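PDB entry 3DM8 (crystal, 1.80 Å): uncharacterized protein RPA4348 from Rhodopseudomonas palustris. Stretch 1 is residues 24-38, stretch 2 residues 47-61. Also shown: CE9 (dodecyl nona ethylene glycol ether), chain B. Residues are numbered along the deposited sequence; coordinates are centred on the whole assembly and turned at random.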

# COMPACT_ATOMS: atom_id res chain seq x y z
N GLU A 24 -12.73 -9.08 -21.41
CA GLU A 24 -11.43 -8.37 -21.54
C GLU A 24 -10.53 -8.67 -20.37
O GLU A 24 -9.33 -8.79 -20.53
N LEU A 25 -11.13 -8.80 -19.19
CA LEU A 25 -10.38 -9.12 -18.00
C LEU A 25 -9.80 -10.52 -18.13
O LEU A 25 -8.69 -10.76 -17.75
N ALA A 26 -10.61 -11.45 -18.60
CA ALA A 26 -10.17 -12.84 -18.73
C ALA A 26 -9.00 -12.96 -19.71
O ALA A 26 -8.11 -13.83 -19.53
N THR A 27 -8.98 -12.09 -20.72
CA THR A 27 -7.90 -12.12 -21.72
C THR A 27 -6.58 -11.72 -21.10
O THR A 27 -5.51 -12.25 -21.41
N ILE A 28 -6.68 -10.74 -20.22
CA ILE A 28 -5.50 -10.06 -19.67
C ILE A 28 -4.91 -10.74 -18.47
O ILE A 28 -3.74 -10.58 -18.22
N ILE A 29 -5.69 -11.53 -17.78
CA ILE A 29 -5.18 -12.25 -16.60
C ILE A 29 -4.42 -13.51 -17.04
O ILE A 29 -4.95 -14.33 -17.80
N ASP A 30 -3.15 -13.66 -16.63
CA ASP A 30 -2.36 -14.85 -17.02
C ASP A 30 -2.95 -16.09 -16.40
O ASP A 30 -3.42 -16.05 -15.28
N ASP A 31 -2.85 -17.22 -17.11
CA ASP A 31 -3.44 -18.44 -16.62
C ASP A 31 -2.89 -18.81 -15.25
O ASP A 31 -3.59 -19.44 -14.41
N ASN A 32 -1.64 -18.41 -14.99
CA ASN A 32 -0.96 -18.79 -13.74
C ASN A 32 -0.65 -17.61 -12.88
O ASN A 32 0.32 -17.62 -12.13
N ILE A 33 -1.48 -16.59 -12.98
CA ILE A 33 -1.30 -15.40 -12.15
C ILE A 33 -1.07 -15.74 -10.67
O ILE A 33 -1.72 -16.62 -10.07
N ASP A 34 -0.15 -14.97 -10.08
CA ASP A 34 0.16 -15.03 -8.64
C ASP A 34 -0.35 -13.76 -7.99
O ASP A 34 0.16 -12.69 -8.21
N TRP A 35 -1.44 -13.91 -7.24
CA TRP A 35 -2.26 -12.78 -6.77
C TRP A 35 -2.43 -12.73 -5.27
O TRP A 35 -2.56 -13.78 -4.58
N ALA A 36 -2.42 -11.51 -4.72
CA ALA A 36 -2.86 -11.35 -3.30
C ALA A 36 -3.37 -9.98 -3.00
O ALA A 36 -2.77 -8.97 -3.37
N ILE A 37 -4.48 -9.95 -2.27
CA ILE A 37 -4.95 -8.70 -1.71
C ILE A 37 -4.98 -8.87 -0.23
O ILE A 37 -5.63 -9.77 0.24
N TYR A 38 -4.26 -8.03 0.49
CA TYR A 38 -4.11 -8.24 1.93
C TYR A 38 -5.24 -7.56 2.67
O TYR A 38 -5.31 -6.35 2.79
N PHE A 47 -10.84 -11.48 -0.35
CA PHE A 47 -9.44 -11.13 -0.06
C PHE A 47 -8.56 -12.38 0.06
O PHE A 47 -9.03 -13.54 0.07
N GLY A 48 -7.26 -12.11 0.18
CA GLY A 48 -6.26 -13.08 0.31
C GLY A 48 -5.52 -13.47 -0.94
O GLY A 48 -5.67 -12.87 -2.00
N ALA A 49 -4.72 -14.50 -0.80
CA ALA A 49 -3.91 -14.97 -1.93
C ALA A 49 -4.70 -15.91 -2.80
O ALA A 49 -5.50 -16.72 -2.32
N ARG A 50 -4.43 -15.83 -4.09
CA ARG A 50 -4.97 -16.77 -5.07
C ARG A 50 -3.90 -17.10 -6.13
O ARG A 50 -3.02 -16.27 -6.44
N GLN A 51 -4.01 -18.29 -6.67
CA GLN A 51 -3.20 -18.71 -7.81
C GLN A 51 -4.12 -19.09 -8.96
O GLN A 51 -4.99 -19.95 -8.81
N GLY A 52 -3.77 -18.57 -10.14
CA GLY A 52 -4.45 -18.92 -11.38
C GLY A 52 -5.59 -18.01 -11.76
O GLY A 52 -6.29 -17.46 -10.91
N LYS A 53 -5.81 -17.91 -13.07
CA LYS A 53 -6.85 -17.09 -13.60
C LYS A 53 -8.22 -17.41 -13.10
O LYS A 53 -9.02 -16.48 -12.79
N ALA A 54 -8.59 -18.68 -13.03
CA ALA A 54 -9.98 -19.03 -12.59
C ALA A 54 -10.28 -18.49 -11.20
O ALA A 54 -11.33 -17.89 -10.95
N ALA A 55 -9.35 -18.67 -10.27
CA ALA A 55 -9.56 -18.19 -8.89
C ALA A 55 -9.58 -16.67 -8.83
O ALA A 55 -10.33 -16.08 -8.05
N VAL A 56 -8.77 -15.99 -9.64
CA VAL A 56 -8.77 -14.53 -9.66
C VAL A 56 -10.06 -13.99 -10.28
O VAL A 56 -10.61 -13.02 -9.79
N LEU A 57 -10.57 -14.64 -11.32
CA LEU A 57 -11.85 -14.22 -11.90
C LEU A 57 -12.98 -14.40 -10.87
O LEU A 57 -13.89 -13.60 -10.78
N GLU A 58 -12.89 -15.41 -10.04
CA GLU A 58 -13.88 -15.60 -8.98
C GLU A 58 -13.82 -14.46 -7.96
O GLU A 58 -14.85 -13.92 -7.57
N VAL A 59 -12.61 -14.09 -7.52
CA VAL A 59 -12.45 -12.88 -6.68
C VAL A 59 -13.15 -11.68 -7.32
O VAL A 59 -13.87 -10.94 -6.67
N CYS A 60 -12.89 -11.47 -8.61
CA CYS A 60 -13.38 -10.28 -9.27
C CYS A 60 -14.89 -10.33 -9.43
O CYS A 60 -15.55 -9.28 -9.38
N ARG A 61 -15.43 -11.54 -9.53
CA ARG A 61 -16.90 -11.75 -9.63
C ARG A 61 -17.57 -11.37 -8.30
O ARG A 61 -18.57 -10.68 -8.26

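Stretch 2 runs as a strand, 48-51, antiparallel to strand 33-38, and then turns into helix 53-61, which packs over that strand and against helix 24-28.

Phe47 (chi1 m) lies beside the strand pair. Phe47 CD1 is 3.6 Å from Ile37 CG2. Gly48 pairs with Ile37 through two backbone hydrogen bonds. Its phi of 98° suits glycine, since a CB would jam against the preceding carbonyl. Water 5 accepts from Trp35 NE1 (2.8 Å) and donates to Gly48 O (2.8 Å), so the indole nitrogen has a polar partner and is tied to the neighbouring strand.

Ala49 faces Ala36 on the side of the sheet that also carries Asp34 and Gln51. Ala49 CB is 4.1 Å from Ala36 CB. Arg50 (chi1 m, chi2 m) starts on the opposite side, with Trp35 and Ile37. Arg50 CB is 4.0 Å from Trp35 CD1, but the end leads away and folds back on its own stretch. There Arg50 NH1 donates to Phe47 O (2.9 Å) and Ala49 O (3.0 Å).

The end of Gln51 (chi1 m, chi2 m) comes nearer to stretch 1, and Gln51 OE1 is 3.6 Å from Asp34 CG. Water 4 joins this pair: it accepts from Gln51 NE2 (2.9 Å) and donates to Asp34 OD1 (2.7 Å) and Trp35 O (2.7 Å). The bound CE9 lies alongside, with its O34 3.1 Å from Gln51 OE1 and its C33 3.7 Å from Asp34 OD2.

Gly52 is the N-cap residue. Lys53 (chi1 t, chi2 t, chi3 94°) reaches back to helix 24-28, where Lys53 NZ donates to Ala26 O (2.9 Å). Lys53 CB is 3.8 Å from Ile29 CG2. Asp31 OD1 lies 4.2 Å from Lys53 NZ, too far for a salt bridge, but water 2 links these two atoms, at 2.5 Å from Asp31 OD1 and 2.9 Å from Lys53 NZ. Water 1 donates to Ile29 O (2.5 Å) and Asp31 OD1 (3.0 Å).

Val56 (chi1 t) points in. Val56 CG1 sits over one face of the Trp35 ring, 3.6 Å from the centroid of the six-membered ring, a CH-pi contact. Val56 CG2 meets Ile33 CG2 at 3.5 Å. Leu57 (chi1 m, chi2 t) starts sideways, but its end comes nearer: Leu57 CD2 is 3.9 Å from Leu25 CG.

Val59 (chi1 t) points in. Val59 CG1 is 4.0 Å from Trp35 CZ2. Cys60 (chi1 m) also points in. Cys60 CB is 3.9 Å from Leu25 CD2. Glu58 and Arg61 are out of reach of stretch 1.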

# COMPACT_ATOMS: atom_id res chain seq x y z
CB GLU A 24 -11.57 -6.84 -21.63
CG GLU A 24 -12.03 -6.31 -22.96
CD GLU A 24 -12.12 -4.76 -23.00
OE1 GLU A 24 -12.63 -4.26 -24.01
OE2 GLU A 24 -11.68 -4.05 -22.04
CB LEU A 25 -11.23 -9.02 -16.75
CG LEU A 25 -10.60 -9.29 -15.40
CD1 LEU A 25 -9.47 -8.32 -15.16
CD2 LEU A 25 -11.63 -9.13 -14.29
CB ALA A 26 -11.34 -13.75 -19.14
CB THR A 27 -8.24 -11.22 -22.92
OG1 THR A 27 -9.38 -11.79 -23.55
CG2 THR A 27 -7.13 -11.15 -23.89
CB ILE A 28 -5.78 -8.56 -19.37
CG1 ILE A 28 -4.46 -7.77 -19.28
CG2 ILE A 28 -6.55 -8.36 -18.11
CD1 ILE A 28 -4.67 -6.19 -19.45
CB ILE A 29 -6.34 -12.65 -15.66
CG1 ILE A 29 -7.02 -11.41 -15.04
CG2 ILE A 29 -5.82 -13.52 -14.49
CD1 ILE A 29 -6.05 -10.44 -14.46
CB ASP A 30 -0.92 -14.75 -16.52
CG ASP A 30 -0.00 -15.83 -17.09
OD1 ASP A 30 0.46 -15.68 -18.26
OD2 ASP A 30 0.32 -16.78 -16.36
CB ASP A 31 -3.19 -19.63 -17.54
CG ASP A 31 -4.07 -19.66 -18.80
OD1 ASP A 31 -5.01 -18.83 -18.93
OD2 ASP A 31 -3.81 -20.56 -19.65
CB ASN A 32 0.32 -19.58 -14.01
CG ASN A 32 0.04 -20.83 -14.83
OD1 ASN A 32 0.50 -20.99 -16.00
ND2 ASN A 32 -0.78 -21.67 -14.29
CB ILE A 33 -2.47 -14.42 -12.29
CG1 ILE A 33 -2.19 -13.10 -11.53
CG2 ILE A 33 -3.81 -15.09 -11.81
CD1 ILE A 33 -3.10 -11.96 -11.93
CB ASP A 34 1.67 -15.14 -8.48
CG ASP A 34 2.14 -15.26 -7.06
OD1 ASP A 34 1.50 -14.76 -6.12
OD2 ASP A 34 3.25 -15.86 -6.92
CB TRP A 35 -3.67 -12.95 -7.39
CG TRP A 35 -4.83 -12.09 -6.95
CD1 TRP A 35 -5.60 -12.23 -5.82
CD2 TRP A 35 -5.48 -11.10 -7.74
NE1 TRP A 35 -6.63 -11.32 -5.83
CE2 TRP A 35 -6.58 -10.63 -7.02
CE3 TRP A 35 -5.24 -10.56 -8.99
CZ2 TRP A 35 -7.43 -9.65 -7.52
CZ3 TRP A 35 -6.02 -9.56 -9.46
CH2 TRP A 35 -7.10 -9.09 -8.75
CB ALA A 36 -1.70 -11.74 -2.27
CB ILE A 37 -6.38 -8.30 -2.17
CG1 ILE A 37 -6.50 -8.17 -3.66
CG2 ILE A 37 -6.82 -6.96 -1.48
CD1 ILE A 37 -8.00 -8.14 -4.10
CB TYR A 38 -2.74 -7.73 2.44
CG TYR A 38 -1.61 -8.51 1.80
CD1 TYR A 38 -0.86 -7.95 0.78
CD2 TYR A 38 -1.34 -9.82 2.16
CE1 TYR A 38 0.13 -8.62 0.16
CE2 TYR A 38 -0.32 -10.52 1.52
CZ TYR A 38 0.40 -9.90 0.51
OH TYR A 38 1.44 -10.51 -0.17
CB PHE A 47 -9.31 -10.22 1.15
CG PHE A 47 -9.79 -8.78 0.91
CD1 PHE A 47 -9.94 -8.28 -0.36
CD2 PHE A 47 -10.09 -7.96 1.98
CE1 PHE A 47 -10.40 -6.98 -0.55
CE2 PHE A 47 -10.52 -6.66 1.78
CZ PHE A 47 -10.65 -6.18 0.52
CB ALA A 49 -2.62 -15.69 -1.40
CB ARG A 50 -6.20 -16.16 -5.80
CG ARG A 50 -7.41 -15.74 -4.97
CD ARG A 50 -8.03 -16.91 -4.20
NE ARG A 50 -9.27 -16.44 -3.56
CZ ARG A 50 -9.31 -15.81 -2.40
NH1 ARG A 50 -8.22 -15.64 -1.71
NH2 ARG A 50 -10.47 -15.41 -1.89
CB GLN A 51 -2.33 -19.92 -7.49
CG GLN A 51 -1.57 -19.85 -6.23
CD GLN A 51 -0.76 -18.59 -6.09
OE1 GLN A 51 -0.07 -18.14 -7.03
NE2 GLN A 51 -0.85 -18.00 -4.89
CB LYS A 53 -6.81 -17.10 -15.16
CG LYS A 53 -8.04 -16.44 -15.81
CD LYS A 53 -7.80 -16.15 -17.27
CE LYS A 53 -8.27 -17.17 -18.15
NZ LYS A 53 -8.50 -16.68 -19.60
CB ALA A 54 -10.22 -20.54 -12.62
CB ALA A 55 -8.47 -18.74 -7.95
CB VAL A 56 -7.50 -13.94 -10.33
CG1 VAL A 56 -7.68 -12.42 -10.70
CG2 VAL A 56 -6.20 -14.26 -9.45
CB LEU A 57 -12.16 -14.95 -13.20
CG LEU A 57 -11.30 -14.55 -14.39
CD1 LEU A 57 -11.52 -15.40 -15.63
CD2 LEU A 57 -11.51 -13.05 -14.72
CB GLU A 58 -13.75 -16.98 -8.34
CG GLU A 58 -14.64 -17.21 -7.16
CD GLU A 58 -16.15 -17.14 -7.44
OE1 GLU A 58 -16.59 -17.20 -8.63
OE2 GLU A 58 -16.89 -17.09 -6.40
CB VAL A 59 -10.97 -12.58 -6.39
CG1 VAL A 59 -10.71 -11.14 -5.87
CG2 VAL A 59 -10.40 -13.64 -5.44
CB CYS A 60 -12.69 -10.04 -10.62
SG CYS A 60 -10.94 -9.59 -10.41
CB ARG A 61 -17.26 -13.19 -9.99
CG ARG A 61 -18.75 -13.47 -10.11
CD ARG A 61 -19.08 -14.99 -10.08
NE ARG A 61 -18.86 -15.56 -8.76
CZ ARG A 61 -19.58 -15.24 -7.70
NH1 ARG A 61 -20.56 -14.38 -7.84
NH2 ARG A 61 -19.33 -15.76 -6.50
C29 CE9 B . 2.97 -22.15 -1.45
C30 CE9 B . 2.06 -20.95 -1.76
O31 CE9 B . 2.53 -20.32 -2.95
C32 CE9 B . 1.75 -19.19 -3.33
C33 CE9 B . 2.39 -18.56 -4.55
O34 CE9 B . 2.33 -19.50 -5.62
C35 CE9 B . 3.59 -19.62 -6.27
C36 CE9 B . 3.37 -20.01 -7.71
O37 CE9 B . 3.56 -21.42 -7.81
C38 CE9 B . 4.90 -21.80 -7.55
C39 CE9 B . 4.91 -22.94 -6.54
OXT CE9 B . 5.73 -23.98 -7.08
O HOH W 1 -5.23 -15.98 -19.70
O HOH W 2 -6.98 -19.02 -20.53
O HOH W 3 0.43 -18.81 -9.39
O HOH W 4 -0.31 -15.28 -4.12
O HOH W 5 -7.81 -11.55 -3.25